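Local coordinates for protein BCAM1869 (Burkholderia cenocepacia, PDB 4O2H) that is an RsaM homologue, probably a transcriptional regulator acting in quorum sensing, and associates with further copies of itself, at residues Ala120-Leu123 against Ala124-Trp128; Tyr81-Ala85 against Thr86-Val90; Ala108-Gly111 against Met112-Ala116. One frame throughout, in Å; residues are numbered along the deposited sequence.

Interaction 1: residues Ala120-Leu123 against Ala124-Trp128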
loop_
_atom_site.group_PDB
_atom_site.type_symbol
_atom_site.label_atom_id
_atom_site.label_comp_id
_atom_site.label_asym_id
_atom_site.label_seq_id
_atom_site.Cartn_x
_atom_site.Cartn_y
_atom_site.Cartn_z
ATOM N N ALA A 120 1.986 -14.424 -7.200
ATOM C CA ALA A 120 0.532 -14.637 -6.975
ATOM C C ALA A 120 0.281 -16.100 -6.547
ATOM O O ALA A 120 -0.523 -16.326 -5.636
ATOM C CB ALA A 120 -0.310 -14.265 -8.219
ATOM N N ALA A 121 1.036 -17.057 -7.139
ATOM C CA ALA A 121 1.006 -18.497 -6.803
ATOM C C ALA A 121 1.548 -18.738 -5.374
ATOM O O ALA A 121 0.888 -19.430 -4.582
ATOM C CB ALA A 121 1.818 -19.316 -7.823
ATOM N N ARG A 122 2.690 -18.118 -5.009
ATOM C CA ARG A 122 3.173 -18.271 -3.630
ATOM C C ARG A 122 2.140 -17.689 -2.635
ATOM O O ARG A 122 1.876 -18.288 -1.582
ATOM C CB ARG A 122 4.553 -17.604 -3.427
ATOM C CG ARG A 122 5.110 -17.751 -2.001
ATOM C CD ARG A 122 5.087 -19.209 -1.527
ATOM N NE ARG A 122 5.860 -19.370 -0.305
ATOM C CZ ARG A 122 5.672 -20.332 0.588
ATOM N NH1 ARG A 122 4.747 -21.267 0.384
ATOM N NH2 ARG A 122 6.419 -20.378 1.688
ATOM N N LEU A 123 1.526 -16.550 -2.989
ATOM C CA LEU A 123 0.546 -15.898 -2.112
ATOM C C LEU A 123 -0.646 -16.796 -1.841
ATOM O O LEU A 123 -1.088 -16.840 -0.702
ATOM C CB LEU A 123 0.092 -14.522 -2.657
ATOM C CG LEU A 123 1.231 -13.485 -2.761
ATOM C CD1 LEU A 123 0.830 -12.312 -3.621
ATOM C CD2 LEU A 123 1.759 -13.086 -1.392
ATOM N N ALA A 124 -1.118 -17.552 -2.845
ATOM C CA ALA A 124 -2.251 -18.479 -2.698
ATOM C C ALA A 124 -1.906 -19.643 -1.758
ATOM O O ALA A 124 -2.770 -20.086 -0.997
ATOM C CB ALA A 124 -2.690 -19.016 -4.058
ATOM N N ALA A 125 -0.646 -20.110 -1.792
ATOM C CA ALA A 125 -0.123 -21.162 -0.913
ATOM C C ALA A 125 0.015 -20.606 0.507
ATOM O O ALA A 125 -0.025 -21.370 1.449
ATOM C CB ALA A 125 1.226 -21.670 -1.426
ATOM N N LEU A 126 0.152 -19.271 0.670
ATOM C CA LEU A 126 0.248 -18.661 2.007
ATOM C C LEU A 126 -1.131 -18.298 2.553
ATOM O O LEU A 126 -1.221 -17.743 3.649
ATOM C CB LEU A 126 1.187 -17.430 2.019
ATOM C CG LEU A 126 2.689 -17.754 1.816
ATOM C CD1 LEU A 126 3.495 -16.496 1.614
ATOM C CD2 LEU A 126 3.272 -18.568 3.001
ATOM N N ASP A 127 -2.217 -18.631 1.805
ATOM C CA ASP A 127 -3.609 -18.356 2.193
ATOM C C ASP A 127 -3.747 -16.863 2.528
ATOM O O ASP A 127 -4.297 -16.481 3.570
ATOM C CB ASP A 127 -4.083 -19.268 3.370
ATOM C CG ASP A 127 -5.601 -19.262 3.634
ATOM O OD1 ASP A 127 -6.379 -18.978 2.685
ATOM O OD2 ASP A 127 -6.008 -19.582 4.777
ATOM N N TRP A 128 -3.241 -16.013 1.604
ATOM C CA TRP A 128 -3.302 -14.583 1.771
ATOM C C TRP A 128 -4.737 -14.094 2.097
ATOM O O TRP A 128 -4.829 -13.185 2.914
ATOM C CB TRP A 128 -2.703 -13.847 0.576
ATOM C CG TRP A 128 -3.522 -13.850 -0.675
ATOM C CD1 TRP A 128 -3.351 -14.652 -1.762
ATOM C CD2 TRP A 128 -4.592 -12.954 -0.999
ATOM N NE1 TRP A 128 -4.287 -14.359 -2.718
ATOM C CE2 TRP A 128 -5.052 -13.304 -2.289
ATOM C CE3 TRP A 128 -5.252 -11.921 -0.298
ATOM C CZ2 TRP A 128 -6.122 -12.646 -2.908
ATOM C CZ3 TRP A 128 -6.311 -11.266 -0.912
ATOM C CH2 TRP A 128 -6.735 -11.631 -2.203
HETATM O O HOH W 1 -3.166 -15.747 -5.520
#

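Interaction 2: residues Tyr81-Ala85 against Thr86-Val90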
loop_
_atom_site.group_PDB
_atom_site.type_symbol
_atom_site.label_atom_id
_atom_site.label_comp_id
_atom_site.label_asym_id
_atom_site.label_seq_id
_atom_site.Cartn_x
_atom_site.Cartn_y
_atom_site.Cartn_z
ATOM N N TYR A 81 -10.143 -7.871 -4.516
ATOM C CA TYR A 81 -11.570 -7.679 -4.436
ATOM C C TYR A 81 -12.164 -8.944 -3.898
ATOM O O TYR A 81 -11.617 -10.043 -4.075
ATOM C CB TYR A 81 -12.258 -7.188 -5.736
ATOM C CG TYR A 81 -12.246 -8.118 -6.929
ATOM C CD1 TYR A 81 -13.264 -9.045 -7.124
ATOM C CD2 TYR A 81 -11.273 -8.001 -7.921
ATOM C CE1 TYR A 81 -13.276 -9.886 -8.235
ATOM C CE2 TYR A 81 -11.282 -8.826 -9.046
ATOM C CZ TYR A 81 -12.286 -9.769 -9.197
ATOM O OH TYR A 81 -12.314 -10.574 -10.308
ATOM N N LEU A 82 -13.281 -8.778 -3.211
ATOM C CA LEU A 82 -14.023 -9.877 -2.659
ATOM C C LEU A 82 -15.283 -10.059 -3.506
ATOM O O LEU A 82 -16.130 -9.166 -3.539
ATOM C CB LEU A 82 -14.339 -9.578 -1.173
ATOM C CG LEU A 82 -15.317 -10.521 -0.465
ATOM C CD1 LEU A 82 -14.740 -11.935 -0.389
ATOM C CD2 LEU A 82 -15.638 -9.984 0.881
ATOM N N GLU A 83 -15.399 -11.216 -4.205
ATOM C CA GLU A 83 -16.560 -11.525 -5.040
ATOM C C GLU A 83 -17.799 -11.698 -4.192
ATOM O O GLU A 83 -17.722 -12.264 -3.096
ATOM C CB GLU A 83 -16.346 -12.781 -5.881
ATOM C CG GLU A 83 -15.460 -12.575 -7.093
ATOM C CD GLU A 83 -15.892 -13.372 -8.309
ATOM O OE1 GLU A 83 -16.396 -14.506 -8.125
ATOM O OE2 GLU A 83 -15.751 -12.851 -9.442
ATOM N N ARG A 84 -18.923 -11.162 -4.671
ATOM C CA ARG A 84 -20.190 -11.264 -3.980
ATOM C C ARG A 84 -20.705 -12.722 -4.029
ATOM O O ARG A 84 -21.034 -13.294 -2.986
ATOM C CB ARG A 84 -21.203 -10.287 -4.608
ATOM C CG ARG A 84 -22.473 -10.052 -3.791
ATOM C CD ARG A 84 -23.440 -9.053 -4.441
ATOM N NE ARG A 84 -22.743 -7.896 -5.015
ATOM C CZ ARG A 84 -22.382 -6.804 -4.343
ATOM N NH1 ARG A 84 -22.688 -6.678 -3.054
ATOM N NH2 ARG A 84 -21.726 -5.823 -4.957
ATOM N N ALA A 85 -20.697 -13.324 -5.231
ATOM C CA ALA A 85 -21.252 -14.647 -5.528
ATOM C C ALA A 85 -20.674 -15.777 -4.686
ATOM O O ALA A 85 -21.413 -16.497 -4.004
ATOM C CB ALA A 85 -21.058 -14.979 -7.008
ATOM N N THR A 86 -19.368 -15.917 -4.752
ATOM C CA THR A 86 -18.581 -16.991 -4.201
ATOM C C THR A 86 -17.961 -16.714 -2.842
ATOM O O THR A 86 -17.591 -17.664 -2.147
ATOM C CB THR A 86 -17.453 -17.265 -5.207
ATOM O OG1 THR A 86 -16.960 -16.009 -5.691
ATOM C CG2 THR A 86 -17.929 -18.112 -6.397
ATOM N N GLY A 87 -17.782 -15.450 -2.499
ATOM C CA GLY A 87 -17.086 -15.073 -1.274
ATOM C C GLY A 87 -15.587 -15.274 -1.439
ATOM O O GLY A 87 -14.836 -15.306 -0.453
ATOM N N THR A 88 -15.126 -15.386 -2.699
ATOM C CA THR A 88 -13.713 -15.613 -2.952
ATOM C C THR A 88 -12.940 -14.288 -3.143
ATOM O O THR A 88 -13.399 -13.380 -3.834
ATOM C CB THR A 88 -13.500 -16.609 -4.129
ATOM O OG1 THR A 88 -12.142 -17.029 -4.101
ATOM C CG2 THR A 88 -13.782 -16.022 -5.498
ATOM N N PHE A 89 -11.773 -14.207 -2.519
ATOM C CA PHE A 89 -10.836 -13.101 -2.651
ATOM C C PHE A 89 -10.032 -13.309 -3.897
ATOM O O PHE A 89 -9.619 -14.435 -4.165
ATOM C CB PHE A 89 -9.916 -13.011 -1.445
ATOM C CG PHE A 89 -10.585 -12.388 -0.250
ATOM C CD1 PHE A 89 -11.315 -13.165 0.639
ATOM C CD2 PHE A 89 -10.460 -11.030 0.002
ATOM C CE1 PHE A 89 -11.896 -12.596 1.769
ATOM C CE2 PHE A 89 -11.040 -10.464 1.138
ATOM C CZ PHE A 89 -11.730 -11.256 2.027
ATOM N N VAL A 90 -9.849 -12.236 -4.681
ATOM C CA VAL A 90 -9.210 -12.248 -5.981
ATOM C C VAL A 90 -8.142 -11.154 -6.050
ATOM O O VAL A 90 -8.419 -10.019 -5.672
ATOM C CB VAL A 90 -10.274 -12.033 -7.132
ATOM C CG1 VAL A 90 -9.648 -12.166 -8.527
ATOM C CG2 VAL A 90 -11.496 -12.947 -6.998
#

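Interaction 3: residues Ala108-Gly111 against Met112-Ala116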
loop_
_atom_site.group_PDB
_atom_site.type_symbol
_atom_site.label_atom_id
_atom_site.label_comp_id
_atom_site.label_asym_id
_atom_site.label_seq_id
_atom_site.Cartn_x
_atom_site.Cartn_y
_atom_site.Cartn_z
ATOM N N ALA A 108 19.222 -15.583 -15.626
ATOM C CA ALA A 108 18.657 -14.512 -16.440
ATOM C C ALA A 108 17.252 -14.167 -15.957
ATOM O O ALA A 108 16.516 -15.046 -15.507
ATOM C CB ALA A 108 18.625 -14.938 -17.907
ATOM N N ASP A 109 16.890 -12.878 -16.030
ATOM C CA ASP A 109 15.580 -12.363 -15.624
ATOM C C ASP A 109 14.470 -12.985 -16.453
ATOM O O ASP A 109 14.682 -13.280 -17.630
ATOM C CB ASP A 109 15.540 -10.834 -15.794
ATOM C CG ASP A 109 16.433 -10.062 -14.843
ATOM O OD1 ASP A 109 17.056 -10.697 -13.962
ATOM O OD2 ASP A 109 16.466 -8.814 -14.944
ATOM N N ILE A 110 13.288 -13.173 -15.859
ATOM C CA ILE A 110 12.185 -13.738 -16.628
ATOM C C ILE A 110 11.087 -12.696 -16.814
ATOM O O ILE A 110 10.054 -13.006 -17.411
ATOM C CB ILE A 110 11.646 -15.085 -16.086
ATOM C CG1 ILE A 110 10.961 -14.973 -14.684
ATOM C CG2 ILE A 110 12.698 -16.193 -16.211
ATOM C CD1 ILE A 110 10.334 -16.336 -14.185
ATOM N N GLY A 111 11.354 -11.463 -16.360
ATOM C CA GLY A 111 10.448 -10.332 -16.523
ATOM C C GLY A 111 9.309 -10.232 -15.527
ATOM O O GLY A 111 8.960 -11.208 -14.858
HETATM N N MSE A 112 8.709 -9.026 -15.463
HETATM C CA MSE A 112 7.614 -8.618 -14.569
HETATM C C MSE A 112 6.446 -9.583 -14.542
HETATM O O MSE A 112 5.969 -9.905 -13.450
HETATM C CB MSE A 112 7.059 -7.233 -14.960
HETATM C CG MSE A 112 8.118 -6.153 -15.051
HETATM SE SE MSE A 112 9.302 -6.220 -13.525
HETATM C CE MSE A 112 8.240 -5.124 -12.304
ATOM N N LEU A 113 5.954 -9.995 -15.730
ATOM C CA LEU A 113 4.744 -10.805 -15.908
ATOM C C LEU A 113 4.879 -12.210 -15.322
ATOM O O LEU A 113 3.936 -12.708 -14.703
ATOM C CB LEU A 113 4.366 -10.880 -17.405
ATOM C CG LEU A 113 3.368 -9.807 -17.940
ATOM C CD1 LEU A 113 4.000 -8.406 -18.004
ATOM C CD2 LEU A 113 2.832 -10.189 -19.323
ATOM N N ARG A 114 6.040 -12.845 -15.514
ATOM C CA ARG A 114 6.284 -14.178 -14.974
ATOM C C ARG A 114 6.626 -14.082 -13.487
ATOM O O ARG A 114 6.341 -15.019 -12.751
ATOM C CB ARG A 114 7.378 -14.904 -15.753
ATOM C CG ARG A 114 6.855 -15.559 -17.019
ATOM C CD ARG A 114 7.962 -16.186 -17.844
ATOM N NE ARG A 114 8.440 -17.438 -17.257
ATOM C CZ ARG A 114 9.520 -18.089 -17.669
ATOM N NH1 ARG A 114 10.242 -17.618 -18.677
ATOM N NH2 ARG A 114 9.890 -19.213 -17.071
ATOM N N THR A 115 7.214 -12.945 -13.055
ATOM C CA THR A 115 7.546 -12.699 -11.656
ATOM C C THR A 115 6.240 -12.557 -10.835
ATOM O O THR A 115 6.089 -13.211 -9.786
ATOM C CB THR A 115 8.448 -11.454 -11.506
ATOM O OG1 THR A 115 9.709 -11.648 -12.190
ATOM C CG2 THR A 115 8.683 -11.085 -10.040
ATOM N N ALA A 116 5.296 -11.715 -11.335
ATOM C CA ALA A 116 4.027 -11.455 -10.669
ATOM C C ALA A 116 3.228 -12.746 -10.543
ATOM O O ALA A 116 2.571 -12.954 -9.522
ATOM C CB ALA A 116 3.227 -10.403 -11.428
#

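Interaction 1: residues Ala120-Leu123 against Ala124-Trp128
R122 extends with CG opposite its own N (chi1 -179°), then bends at chi2 (51°), and this carries its guanidinium forward, toward the C-terminal end of the helix, to L126. W128 places CG between its own N and carbonyl carbon (chi1 73°), which swings the indole to L123. CD2 of L126 lies over the centre of one guanidinium face, 3.8 Å from R122 CZ. A125 CB meets the same group at its edge. The polar end of R122 is held by the carbonyl of L31, through NE. On the other side, L123 CB packs on W128 CD1 at 3.6 Å. The indole presents its edge, and the L123 carbonyl lies near the ring plane.

The helix ends here in a Schellman motif. W128 N reaches L123 O at 3.3 Å, and D127 N gives a weak bond to A124 O. D127 has the positive phi that makes the reversal. A water donates to A120 O (2.7 Å) and accepts a weak bond from W128 NE1.

The chemistry is thus divided. Carbonyls of the last turn are met by backbone N-H groups and a water, while L123 and W128 bury carbon against the sheet, on V76, W78 and I91.

Interaction 2: residues Tyr81-Ala85 against Thr86-Val90
Y81 lays one face of its phenol ring over V90. CB of V90 sits 3.8 Å from the ring centroid, displaced toward the rim, in a CH-pi contact. The V90 methyls spread along the far end of the ring, and CG1 comes within 3.6 Å of Y81 CZ. Both side chains point the same way. The Y81 chi1 of 65° puts CG between the backbone N and carbonyl carbon, and the ring then lies alongside V90.

The other face of the hairpin repeats the theme with the roles reversed. Here L82 CD1 stands over one face of the F89 ring, 3.8 Å from its centroid, again off centre. The same methyl also touches G87 O at 3.4 Å.

The backbone explains the alternation. Y81 and V90 form an antiparallel hydrogen-bonded pair, with V90 N to Y81 O at 2.9 Å and a matching bond from Y81 N to V90 O. L82 and F89 are a non-hydrogen-bonded pair. E83 N then bonds to T88 O at 3.0 Å, nearly straight at 170°.

Four residues, R84 to G87, make the turn of this beta hairpin. G87 takes positive phi, and its N gives a weak bond to E83 O. The turn is also tied by side chains: T86 OG1 donates to E83 OE1 at 2.9 Å, on the anti lone pair of that oxygen. The E83 chain, bent at chi2, crosses T86 and lies beside T88.

The hairpin joins strands 74-83 and 89-98. L82 bonds by its backbone to strand 55-65, and R84 makes a salt bridge to D54. F89 faces helix 128-138, where it meets W128, P129 and A133.

Interaction 3: residues Ala108-Gly111 against Met112-Ala116
T115 grips the carbonyl of G111 with two donors. Its N reaches G111 O at 3.1 Å, in the carbonyl plane, with an N-H...O angle of 147°. Its hydroxyl OG1 gives a shorter bond of 2.8 Å to the same oxygen, but from above the carbonyl plane and not on a lone pair. The T115 chi1 of -62° sets OG1 beside the backbone N, and both donors therefore reach one acceptor. OG1 is used twice, since it also accepts from the N of A102 in strand 100-103.

G111 is the N-cap of helix 112-125. It has positive phi and no side chain, so the cap offers no side-chain acceptor of its own. What it supplies is its carbonyl, which takes the first i to i+4 bond of the helix. The next bond of the series follows, from A116 N to M112 O at 2.9 Å.

Before the cap, the loop is pinned through its polar groups. I110 bonds by its backbone to A102, and A108 N is met by D104 OD1. Both carboxylate oxygens of D109 have partners, one of them a salt bridge from OD1 to R22.

I110 and R114 make the apolar part, crossing at about a right angle. I110 CD1 touches R114 CB at 3.6 Å. Further out, I110 CG2 lies over one face of the guanidinium, toward its rim, 3.8 Å from R114 NH1. R114 bends at chi3 to bring that face over the isoleucine. The selenomethionine M112 turns another way, packing on Y20 and M101 and on S43 of the second subunit.

Overall arrangement
Along the chain the order is interaction 2, then interaction 3, then interaction 1. Interactions 3 and 1 lie at the start and the end of helix 112-125, with centres about 17 Å apart. Interaction 2 is the tip of the hairpin of strands 74-83 and 89-98, in the antiparallel sheet. Its centre is about 16 Å from that of interaction 1 and about 27 Å from that of interaction 3. Interactions 1 and 2 touch directly: W128 CH2 packs on F89 CB at 3.5 Å. The residue that follows the turn at the end of helix 112-125, where helix 128-138 begins, thus packs on the hairpin. The start of helix 112-125, at interaction 3, lies instead beside strand 100-103 and reaches the second subunit.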